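Local coordinates for protein exotoxin 6 (Staphylococcus aureus subsp. aureus Mu50, PDB 4ZYS) that is a superantigen-like exotoxin of Staphylococcus aureus whose exact function is uncertain but which may bind sugars, at residues Asp100-Pro105 with Leu120-Lys125; Thr160-Lys165 with Gln188-Leu193; Lys92-Pro97 with Tyr124-Ser129. All coordinates share one frame; numbering follows the deposited sequence.

Contact 1: Asp100-Pro105 with Leu120-Lys125; sequences DYIHTP and LYQIYK
His103 and Ile123 face each other as an antiparallel hydrogen-bonded pair, a single bridge in which His103 N donates to Ile123 O at 2.9 Å and Ile123 N returns a much straighter bond (173°) to His103 O. The runs stay equally close one residue to either side, where CA-H...O contacts carry the pairing outward, the shortest being Tyr124 CA to Tyr101 O at 3.3 Å. One side of this bridge is lined by Ile102, Gln122 and Tyr124. The Tyr124 ring lies alongside Ile102 and points the same way, taking Ile102 CG1 at its edge, 3.9 Å from CD1. Its hydroxyl donates to Gln122 OE1 at 2.8 Å, and this bond within one segment ties the ring to the extended glutamine, whose amide end lies beside Ile102 CG2. On the side of His103 and Ile123, Pro105 crosses Ile123 at about a right angle, with CD 4.0 Å from Ile123 CG1, while its CG reaches the edge of the Tyr121 ring. His103 NE2 is hydrogen-bonded to Ile189 O. A water accepts from Tyr121 N and lies 2.7 Å from Pro105 O, to which it may donate. Leu133 of helix 130-145 packs on Tyr121 and Ile123, consistent with the helix-against-sheet packing of the beta-grasp fold, which this bridged pair of connecting segments borders.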
loop_
_atom_site.group_PDB
_atom_site.type_symbol
_atom_site.label_atom_id
_atom_site.label_comp_id
_atom_site.label_asym_id
_atom_site.label_seq_id
_atom_site.Cartn_x
_atom_site.Cartn_y
_atom_site.Cartn_z
ATOM N N ASP A 100 7.116 13.271 -14.526
ATOM C CA ASP A 100 8.004 12.216 -15.021
ATOM C C ASP A 100 8.955 11.670 -13.937
ATOM O O ASP A 100 9.901 10.946 -14.274
ATOM C CB ASP A 100 8.823 12.745 -16.216
ATOM C CG ASP A 100 9.693 13.972 -15.931
ATOM O OD1 ASP A 100 9.747 14.411 -14.746
ATOM O OD2 ASP A 100 10.308 14.506 -16.895
ATOM N N TYR A 101 8.701 12.006 -12.656
ATOM C CA TYR A 101 9.551 11.645 -11.524
ATOM C C TYR A 101 9.825 10.129 -11.348
ATOM O O TYR A 101 8.914 9.310 -11.353
ATOM C CB TYR A 101 8.978 12.218 -10.223
ATOM C CG TYR A 101 9.844 11.974 -9.013
ATOM C CD1 TYR A 101 11.070 12.617 -8.866
ATOM C CD2 TYR A 101 9.436 11.104 -8.008
ATOM C CE1 TYR A 101 11.869 12.399 -7.746
ATOM C CE2 TYR A 101 10.226 10.875 -6.888
ATOM C CZ TYR A 101 11.442 11.523 -6.759
ATOM O OH TYR A 101 12.213 11.288 -5.653
ATOM N N ILE A 102 11.120 9.786 -11.211
ATOM C CA ILE A 102 11.605 8.425 -10.942
ATOM C C ILE A 102 12.606 8.523 -9.800
ATOM O O ILE A 102 13.488 9.384 -9.815
ATOM C CB ILE A 102 12.203 7.663 -12.179
ATOM C CG1 ILE A 102 11.222 7.668 -13.361
ATOM C CG2 ILE A 102 12.575 6.187 -11.824
ATOM C CD1 ILE A 102 11.841 7.892 -14.614
ATOM N N HIS A 103 12.445 7.651 -8.806
ATOM C CA HIS A 103 13.318 7.547 -7.643
ATOM C C HIS A 103 13.634 6.087 -7.413
ATOM O O HIS A 103 12.722 5.271 -7.410
ATOM C CB HIS A 103 12.658 8.174 -6.410
ATOM C CG HIS A 103 13.590 8.300 -5.257
ATOM N ND1 HIS A 103 14.624 9.219 -5.270
ATOM C CD2 HIS A 103 13.632 7.604 -4.098
ATOM C CE1 HIS A 103 15.253 9.060 -4.115
ATOM N NE2 HIS A 103 14.700 8.088 -3.386
ATOM N N THR A 104 14.923 5.740 -7.268
ATOM C CA THR A 104 15.304 4.341 -7.122
ATOM C C THR A 104 15.951 4.134 -5.765
ATOM O O THR A 104 17.173 4.190 -5.646
ATOM C CB THR A 104 16.186 3.878 -8.286
ATOM O OG1 THR A 104 17.398 4.626 -8.275
ATOM C CG2 THR A 104 15.505 4.030 -9.626
ATOM N N PRO A 105 15.158 3.876 -4.713
ATOM C CA PRO A 105 15.780 3.588 -3.413
ATOM C C PRO A 105 16.475 2.222 -3.454
ATOM O O PRO A 105 16.253 1.449 -4.389
ATOM C CB PRO A 105 14.581 3.586 -2.456
ATOM C CG PRO A 105 13.425 3.146 -3.301
ATOM C CD PRO A 105 13.683 3.726 -4.661
ATOM N N LEU A 120 16.126 -3.910 -8.457
ATOM C CA LEU A 120 15.767 -2.562 -8.901
ATOM C C LEU A 120 14.294 -2.276 -8.493
ATOM O O LEU A 120 13.403 -3.085 -8.774
ATOM C CB LEU A 120 15.983 -2.414 -10.421
ATOM C CG LEU A 120 15.571 -1.096 -11.096
ATOM C CD1 LEU A 120 16.249 0.125 -10.464
ATOM C CD2 LEU A 120 15.885 -1.143 -12.564
ATOM N N TYR A 121 14.063 -1.160 -7.789
ATOM C CA TYR A 121 12.724 -0.727 -7.391
ATOM C C TYR A 121 12.528 0.742 -7.773
ATOM O O TYR A 121 13.348 1.583 -7.399
ATOM C CB TYR A 121 12.492 -0.946 -5.897
ATOM C CG TYR A 121 11.047 -0.747 -5.494
ATOM C CD1 TYR A 121 10.042 -1.566 -5.998
ATOM C CD2 TYR A 121 10.681 0.265 -4.621
ATOM C CE1 TYR A 121 8.708 -1.373 -5.653
ATOM C CE2 TYR A 121 9.351 0.456 -4.254
ATOM C CZ TYR A 121 8.365 -0.353 -4.790
ATOM O OH TYR A 121 7.055 -0.186 -4.431
ATOM N N GLN A 122 11.497 1.042 -8.555
ATOM C CA GLN A 122 11.260 2.423 -9.009
ATOM C C GLN A 122 10.030 3.044 -8.336
ATOM O O GLN A 122 8.949 2.462 -8.395
ATOM C CB GLN A 122 11.112 2.494 -10.553
ATOM C CG GLN A 122 12.308 1.919 -11.277
ATOM C CD GLN A 122 12.487 2.280 -12.719
ATOM O OE1 GLN A 122 11.583 2.719 -13.440
ATOM N NE2 GLN A 122 13.697 2.111 -13.168
ATOM N N ILE A 123 10.204 4.227 -7.711
ATOM C CA ILE A 123 9.145 5.034 -7.069
ATOM C C ILE A 123 8.806 6.192 -8.031
ATOM O O ILE A 123 9.717 6.879 -8.483
ATOM C CB ILE A 123 9.554 5.554 -5.640
ATOM C CG1 ILE A 123 9.738 4.410 -4.605
ATOM C CG2 ILE A 123 8.590 6.635 -5.093
ATOM C CD1 ILE A 123 8.517 3.639 -4.279
ATOM N N TYR A 124 7.514 6.405 -8.333
ATOM C CA TYR A 124 7.108 7.476 -9.245
ATOM C C TYR A 124 6.316 8.578 -8.515
ATOM O O TYR A 124 6.040 9.638 -9.096
ATOM C CB TYR A 124 6.276 6.893 -10.412
ATOM C CG TYR A 124 6.948 5.717 -11.097
ATOM C CD1 TYR A 124 8.086 5.897 -11.885
ATOM C CD2 TYR A 124 6.470 4.422 -10.927
ATOM C CE1 TYR A 124 8.712 4.818 -12.510
ATOM C CE2 TYR A 124 7.073 3.339 -11.565
ATOM C CZ TYR A 124 8.196 3.540 -12.349
ATOM O OH TYR A 124 8.791 2.471 -12.966
ATOM N N LYS A 125 5.975 8.337 -7.247
ATOM C CA LYS A 125 5.108 9.242 -6.524
ATOM C C LYS A 125 5.763 10.030 -5.400
ATOM O O LYS A 125 6.542 9.496 -4.613
ATOM C CB LYS A 125 3.918 8.454 -5.974
ATOM C CG LYS A 125 2.848 8.236 -7.056
ATOM C CD LYS A 125 1.682 7.288 -6.654
ATOM C CE LYS A 125 0.952 7.632 -5.367
ATOM N NZ LYS A 125 0.507 9.064 -5.320
HETATM O O HOH W 1 16.370 -0.206 -6.511
#

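Contact 2: Thr160-Lys165 with Gln188-Leu193; sequences TMKDGK and QIQKIL
Thr160 O takes two backbone donors at once, Gln190 N at 2.8 Å and Lys191 N at a longer 3.3 Å, while Thr160 N gives a nearly straight bond to Lys191 O. A last backbone bond, from Lys162 N to Gln188 O, is more bent (137°) and closes the ladder where the strand of Thr160 runs out. Two residues, Gln190 and Lys191, thus stand opposite one threonine: a classic beta bulge between antiparallel strands 155-161 and 189-196 of the beta-grasp sheet. Directly after it the chain reverses through a type I turn from Met161 to Gly164, with Asp163 OD1 accepting from Lys165 N in an Asx turn. Among the polar side chains, Lys162 crosses Gln190 at about a right angle, and NZ donates a hydrogen bond to Gln190 OE1 at 2.8 Å, from above the amide plane. Its CB and CG also lie against Gln188 OE1, which a water links to Asp163 N. Another water sits 2.7 Å from Thr160 OG1 and donates only weakly to Lys191 O. The apolar contact is made by Met161, a selenomethionine. Its CG lies anti to the carbonyl carbon (chi1 -48°), and further bends along the chain set SE 4.0 Å from Ile189 CG1 and CE 3.6 Å from Gln188 CB. Ile184 of strand 183-185 touches both Met161 and Ile189, and Leu133 of helix 130-145 packs on Ile189.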
loop_
_atom_site.group_PDB
_atom_site.type_symbol
_atom_site.label_atom_id
_atom_site.label_comp_id
_atom_site.label_asym_id
_atom_site.label_seq_id
_atom_site.Cartn_x
_atom_site.Cartn_y
_atom_site.Cartn_z
ATOM N N THR A 160 13.447 2.858 5.176
ATOM C CA THR A 160 14.271 3.875 5.816
ATOM C C THR A 160 14.248 5.162 4.975
ATOM O O THR A 160 14.471 5.122 3.761
ATOM C CB THR A 160 15.691 3.341 6.053
ATOM O OG1 THR A 160 15.595 2.112 6.777
ATOM C CG2 THR A 160 16.566 4.327 6.827
HETATM N N MSE A 161 13.994 6.303 5.642
HETATM C CA MSE A 161 13.938 7.627 5.018
HETATM C C MSE A 161 15.311 8.285 5.047
HETATM O O MSE A 161 16.184 7.795 5.760
HETATM C CB MSE A 161 12.918 8.498 5.756
HETATM C CG MSE A 161 11.564 7.786 5.981
HETATM SE SE MSE A 161 10.814 7.075 4.366
HETATM C CE MSE A 161 10.248 8.727 3.650
ATOM N N LYS A 162 15.500 9.399 4.282
ATOM C CA LYS A 162 16.772 10.150 4.244
ATOM C C LYS A 162 17.123 10.693 5.605
ATOM O O LYS A 162 18.298 10.736 5.942
ATOM C CB LYS A 162 16.757 11.313 3.221
ATOM C CG LYS A 162 16.282 10.901 1.832
ATOM C CD LYS A 162 17.072 11.532 0.682
ATOM C CE LYS A 162 16.605 11.025 -0.675
ATOM N NZ LYS A 162 16.644 9.536 -0.804
ATOM N N ASP A 163 16.100 11.079 6.401
ATOM C CA ASP A 163 16.285 11.640 7.742
ATOM C C ASP A 163 16.486 10.567 8.826
ATOM O O ASP A 163 16.630 10.924 9.985
ATOM C CB ASP A 163 15.109 12.574 8.113
ATOM C CG ASP A 163 13.723 11.960 8.197
ATOM O OD1 ASP A 163 13.618 10.710 8.207
ATOM O OD2 ASP A 163 12.745 12.728 8.307
ATOM N N GLY A 164 16.472 9.285 8.458
ATOM C CA GLY A 164 16.686 8.197 9.411
ATOM C C GLY A 164 15.461 7.525 9.990
ATOM O O GLY A 164 15.592 6.471 10.633
ATOM N N LYS A 165 14.268 8.132 9.792
ATOM C CA LYS A 165 13.022 7.538 10.271
ATOM C C LYS A 165 12.763 6.241 9.504
ATOM O O LYS A 165 13.023 6.175 8.300
ATOM C CB LYS A 165 11.831 8.509 10.115
ATOM C CG LYS A 165 11.844 9.654 11.125
ATOM C CD LYS A 165 10.821 10.733 10.791
ATOM C CE LYS A 165 10.992 11.950 11.668
ATOM N NZ LYS A 165 9.923 12.952 11.425
ATOM N N GLN A 188 11.893 10.931 -0.362
ATOM C CA GLN A 188 12.680 10.766 0.859
ATOM C C GLN A 188 12.946 9.279 1.218
ATOM O O GLN A 188 13.640 9.019 2.203
ATOM C CB GLN A 188 11.989 11.478 2.032
ATOM C CG GLN A 188 11.930 13.003 1.907
ATOM C CD GLN A 188 13.287 13.650 1.940
ATOM O OE1 GLN A 188 14.088 13.418 2.843
ATOM N NE2 GLN A 188 13.575 14.477 0.945
ATOM N N ILE A 189 12.430 8.322 0.434
ATOM C CA ILE A 189 12.694 6.890 0.694
ATOM C C ILE A 189 14.140 6.574 0.240
ATOM O O ILE A 189 14.448 6.758 -0.939
ATOM C CB ILE A 189 11.644 5.966 0.010
ATOM C CG1 ILE A 189 10.218 6.254 0.532
ATOM C CG2 ILE A 189 12.032 4.478 0.170
ATOM C CD1 ILE A 189 9.097 5.798 -0.384
ATOM N N GLN A 190 15.022 6.136 1.178
ATOM C CA GLN A 190 16.428 5.839 0.881
ATOM C C GLN A 190 16.724 4.347 0.645
ATOM O O GLN A 190 17.413 3.997 -0.324
ATOM C CB GLN A 190 17.341 6.331 2.023
ATOM C CG GLN A 190 17.876 7.724 1.826
ATOM C CD GLN A 190 18.998 7.845 0.834
ATOM O OE1 GLN A 190 18.784 7.791 -0.383
ATOM N NE2 GLN A 190 20.194 8.141 1.334
ATOM N N LYS A 191 16.273 3.493 1.582
ATOM C CA LYS A 191 16.519 2.058 1.596
ATOM C C LYS A 191 15.265 1.306 1.956
ATOM O O LYS A 191 14.470 1.786 2.761
ATOM C CB LYS A 191 17.589 1.706 2.650
ATOM C CG LYS A 191 19.024 2.030 2.317
ATOM C CD LYS A 191 19.902 1.446 3.421
ATOM C CE LYS A 191 21.293 1.077 2.967
ATOM N NZ LYS A 191 22.073 0.410 4.050
ATOM N N ILE A 192 15.118 0.103 1.400
ATOM C CA ILE A 192 14.037 -0.818 1.696
ATOM C C ILE A 192 14.668 -2.196 1.908
ATOM O O ILE A 192 15.526 -2.637 1.132
ATOM C CB ILE A 192 12.893 -0.849 0.641
ATOM C CG1 ILE A 192 12.276 0.556 0.414
ATOM C CG2 ILE A 192 11.787 -1.885 1.030
ATOM C CD1 ILE A 192 11.370 0.644 -0.896
ATOM N N LEU A 193 14.251 -2.856 2.980
ATOM C CA LEU A 193 14.683 -4.194 3.286
ATOM C C LEU A 193 13.464 -5.048 3.481
ATOM O O LEU A 193 12.579 -4.666 4.238
ATOM C CB LEU A 193 15.607 -4.223 4.546
ATOM C CG LEU A 193 16.087 -5.624 5.013
ATOM C CD1 LEU A 193 17.011 -6.263 3.981
ATOM C CD2 LEU A 193 16.771 -5.548 6.362
HETATM O O HOH W 2 15.536 -0.192 5.380
HETATM O O HOH W 3 13.662 11.904 5.082
#

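Contact 3: Lys92-Pro97 with Tyr124-Ser129; sequences KTNSQP and YKEDIS
Asn94 meets the backbone of Tyr124 and Glu126 with CG anti to its own carbonyl carbon (chi1 -76°), while Glu126 reaches back to Ser95 with CD anti along its chain (chi2 -177°). The asparagine amide uses both its ends. OD1 accepts from Glu126 N at 2.9 Å, a nearly straight bond whose donor is tilted 26° from the amide plane, and ND2 donates to Tyr124 O at 2.8 Å. ND2 has a second acceptor in Phe98 O, so the orientation of the amide is fixed from both ends. The side chain of Glu126 passes beside the same amide, its CB and CG against OD1. Its OE2 then receives two donors from one residue: Ser95 N at 3.0 Å approaches almost in line with the carboxylate C-O bond, and Ser95 OG, likewise at 3.0 Å, comes from the syn side, somewhat out of the plane. The other oxygen, OE1, is joined to Ser95 OG through a water and forms a salt bridge with Arg187.

Farther along, Asp127 lies side by side with Lys92. Its OD2 accepts from Lys92 N at 2.9 Å through the anti lone pair, with a nearly straight N-H, and also pairs with Lys60; OD1 bonds to Ser183. Between these groups a water accepts from Asp127 N at 2.8 Å and may donate to Asn94 OD1 and Lys92 O. Lys125 NZ donates to Asp127 O and makes a salt bridge with Asp70. The contact joins the run leaving strand 84-92 of the OB-fold sheet to strand 127-129 of the beta-grasp part. Here carboxylate and amide oxygens accept from backbone N-H groups while the amide nitrogen donates to carbonyl oxygens, and the cationic partners of Glu126 and Asp127 probably keep both acids ionised, consistent with a directional, polar join between the domains.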
loop_
_atom_site.group_PDB
_atom_site.type_symbol
_atom_site.label_atom_id
_atom_site.label_comp_id
_atom_site.label_asym_id
_atom_site.label_seq_id
_atom_site.Cartn_x
_atom_site.Cartn_y
_atom_site.Cartn_z
ATOM N N LYS A 92 -2.165 12.475 -2.584
ATOM C CA LYS A 92 -2.163 13.674 -3.413
ATOM C C LYS A 92 -1.376 13.348 -4.674
ATOM O O LYS A 92 -0.339 12.691 -4.602
ATOM C CB LYS A 92 -1.541 14.889 -2.678
ATOM C CG LYS A 92 -2.202 15.267 -1.337
ATOM C CD LYS A 92 -3.588 15.954 -1.474
ATOM C CE LYS A 92 -4.320 16.048 -0.152
ATOM N NZ LYS A 92 -5.360 17.110 -0.155
ATOM N N THR A 93 -1.872 13.791 -5.826
ATOM C CA THR A 93 -1.212 13.559 -7.088
ATOM C C THR A 93 0.087 14.395 -7.168
ATOM O O THR A 93 0.220 15.391 -6.448
ATOM C CB THR A 93 -2.166 13.868 -8.246
ATOM O OG1 THR A 93 -1.679 13.179 -9.391
ATOM C CG2 THR A 93 -2.283 15.372 -8.550
ATOM N N ASN A 94 1.015 14.010 -8.071
ATOM C CA ASN A 94 2.260 14.746 -8.273
ATOM C C ASN A 94 1.995 16.119 -8.862
ATOM O O ASN A 94 1.071 16.296 -9.667
ATOM C CB ASN A 94 3.234 13.973 -9.189
ATOM C CG ASN A 94 3.955 12.799 -8.539
ATOM O OD1 ASN A 94 3.669 12.392 -7.404
ATOM N ND2 ASN A 94 4.962 12.263 -9.223
ATOM N N SER A 95 2.855 17.090 -8.493
ATOM C CA SER A 95 2.821 18.434 -9.046
ATOM C C SER A 95 3.369 18.352 -10.468
ATOM O O SER A 95 4.005 17.363 -10.813
ATOM C CB SER A 95 3.621 19.386 -8.164
ATOM O OG SER A 95 4.845 18.799 -7.759
ATOM N N GLN A 96 3.102 19.355 -11.303
ATOM C CA GLN A 96 3.558 19.386 -12.695
ATOM C C GLN A 96 5.096 19.174 -12.824
ATOM O O GLN A 96 5.479 18.353 -13.666
ATOM C CB GLN A 96 3.117 20.697 -13.389
ATOM C CG GLN A 96 2.814 20.551 -14.887
ATOM C CD GLN A 96 1.783 19.489 -15.228
ATOM O OE1 GLN A 96 0.726 19.371 -14.603
ATOM N NE2 GLN A 96 2.071 18.686 -16.237
ATOM N N PRO A 97 6.000 19.799 -12.004
ATOM C CA PRO A 97 7.450 19.521 -12.175
ATOM C C PRO A 97 7.825 18.046 -11.969
ATOM O O PRO A 97 8.841 17.593 -12.496
ATOM C CB PRO A 97 8.108 20.381 -11.083
ATOM C CG PRO A 97 7.133 21.456 -10.793
ATOM C CD PRO A 97 5.787 20.807 -10.938
ATOM N N TYR A 124 7.514 6.405 -8.333
ATOM C CA TYR A 124 7.108 7.476 -9.245
ATOM C C TYR A 124 6.316 8.578 -8.515
ATOM O O TYR A 124 6.040 9.638 -9.096
ATOM C CB TYR A 124 6.276 6.893 -10.412
ATOM C CG TYR A 124 6.948 5.717 -11.097
ATOM C CD1 TYR A 124 8.086 5.897 -11.885
ATOM C CD2 TYR A 124 6.470 4.422 -10.927
ATOM C CE1 TYR A 124 8.712 4.818 -12.510
ATOM C CE2 TYR A 124 7.073 3.339 -11.565
ATOM C CZ TYR A 124 8.196 3.540 -12.349
ATOM O OH TYR A 124 8.791 2.471 -12.966
ATOM N N LYS A 125 5.975 8.337 -7.247
ATOM C CA LYS A 125 5.108 9.242 -6.524
ATOM C C LYS A 125 5.763 10.030 -5.400
ATOM O O LYS A 125 6.542 9.496 -4.613
ATOM C CB LYS A 125 3.918 8.454 -5.974
ATOM C CG LYS A 125 2.848 8.236 -7.056
ATOM C CD LYS A 125 1.682 7.288 -6.654
ATOM C CE LYS A 125 0.952 7.632 -5.367
ATOM N NZ LYS A 125 0.507 9.064 -5.320
ATOM N N GLU A 126 5.380 11.314 -5.299
ATOM C CA GLU A 126 5.823 12.205 -4.210
ATOM C C GLU A 126 5.130 11.817 -2.908
ATOM O O GLU A 126 5.725 11.831 -1.834
ATOM C CB GLU A 126 5.464 13.656 -4.525
ATOM C CG GLU A 126 6.254 14.281 -5.645
ATOM C CD GLU A 126 5.831 15.725 -5.793
ATOM O OE1 GLU A 126 6.236 16.551 -4.944
ATOM O OE2 GLU A 126 5.008 16.011 -6.692
ATOM N N ASP A 127 3.849 11.526 -3.012
ATOM C CA ASP A 127 3.030 11.135 -1.886
ATOM C C ASP A 127 2.628 9.676 -2.118
ATOM O O ASP A 127 1.753 9.424 -2.925
ATOM C CB ASP A 127 1.822 12.084 -1.789
ATOM C CG ASP A 127 1.030 11.919 -0.510
ATOM O OD1 ASP A 127 1.630 11.544 0.505
ATOM O OD2 ASP A 127 -0.200 12.157 -0.534
ATOM N N ILE A 128 3.327 8.717 -1.498
ATOM C CA ILE A 128 3.063 7.290 -1.693
ATOM C C ILE A 128 2.524 6.666 -0.366
ATOM O O ILE A 128 3.083 6.897 0.701
ATOM C CB ILE A 128 4.322 6.565 -2.263
ATOM C CG1 ILE A 128 4.015 5.087 -2.669
ATOM C CG2 ILE A 128 5.554 6.656 -1.323
ATOM C CD1 ILE A 128 4.929 4.520 -3.767
ATOM N N SER A 129 1.417 5.915 -0.443
ATOM C CA SER A 129 0.819 5.300 0.733
ATOM C C SER A 129 1.557 4.038 1.155
ATOM O O SER A 129 2.110 3.324 0.312
ATOM C CB SER A 129 -0.652 4.971 0.492
ATOM O OG SER A 129 -0.805 3.964 -0.491
HETATM O O HOH W 4 2.172 11.818 -5.231
HETATM O O HOH W 5 5.412 19.156 -4.774
#

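In the fold
From the N terminus, the chain completes the OB-fold strands and leaves strand 84-92 through 92-97, passes 100-105 into strand 106-111, and returns by strand 117-119 to 120-125. Contact 1 closes this hairpin-like loop. Contact 3 closes a longer loop that begins earlier and ends on the same stretch, the two sharing Tyr124 and Lys125 with centres about 11 Å apart. After helix 130-145, contact 2 closes a separate loop between strands 155-161 and 189-196. It follows in series but meets contact 1 through His103 and Ile189, and contact 3 through Ile189 and Ile128. Contact 3 spans the two domains, whereas contacts 1 and 2 bind parts of the beta-grasp domain.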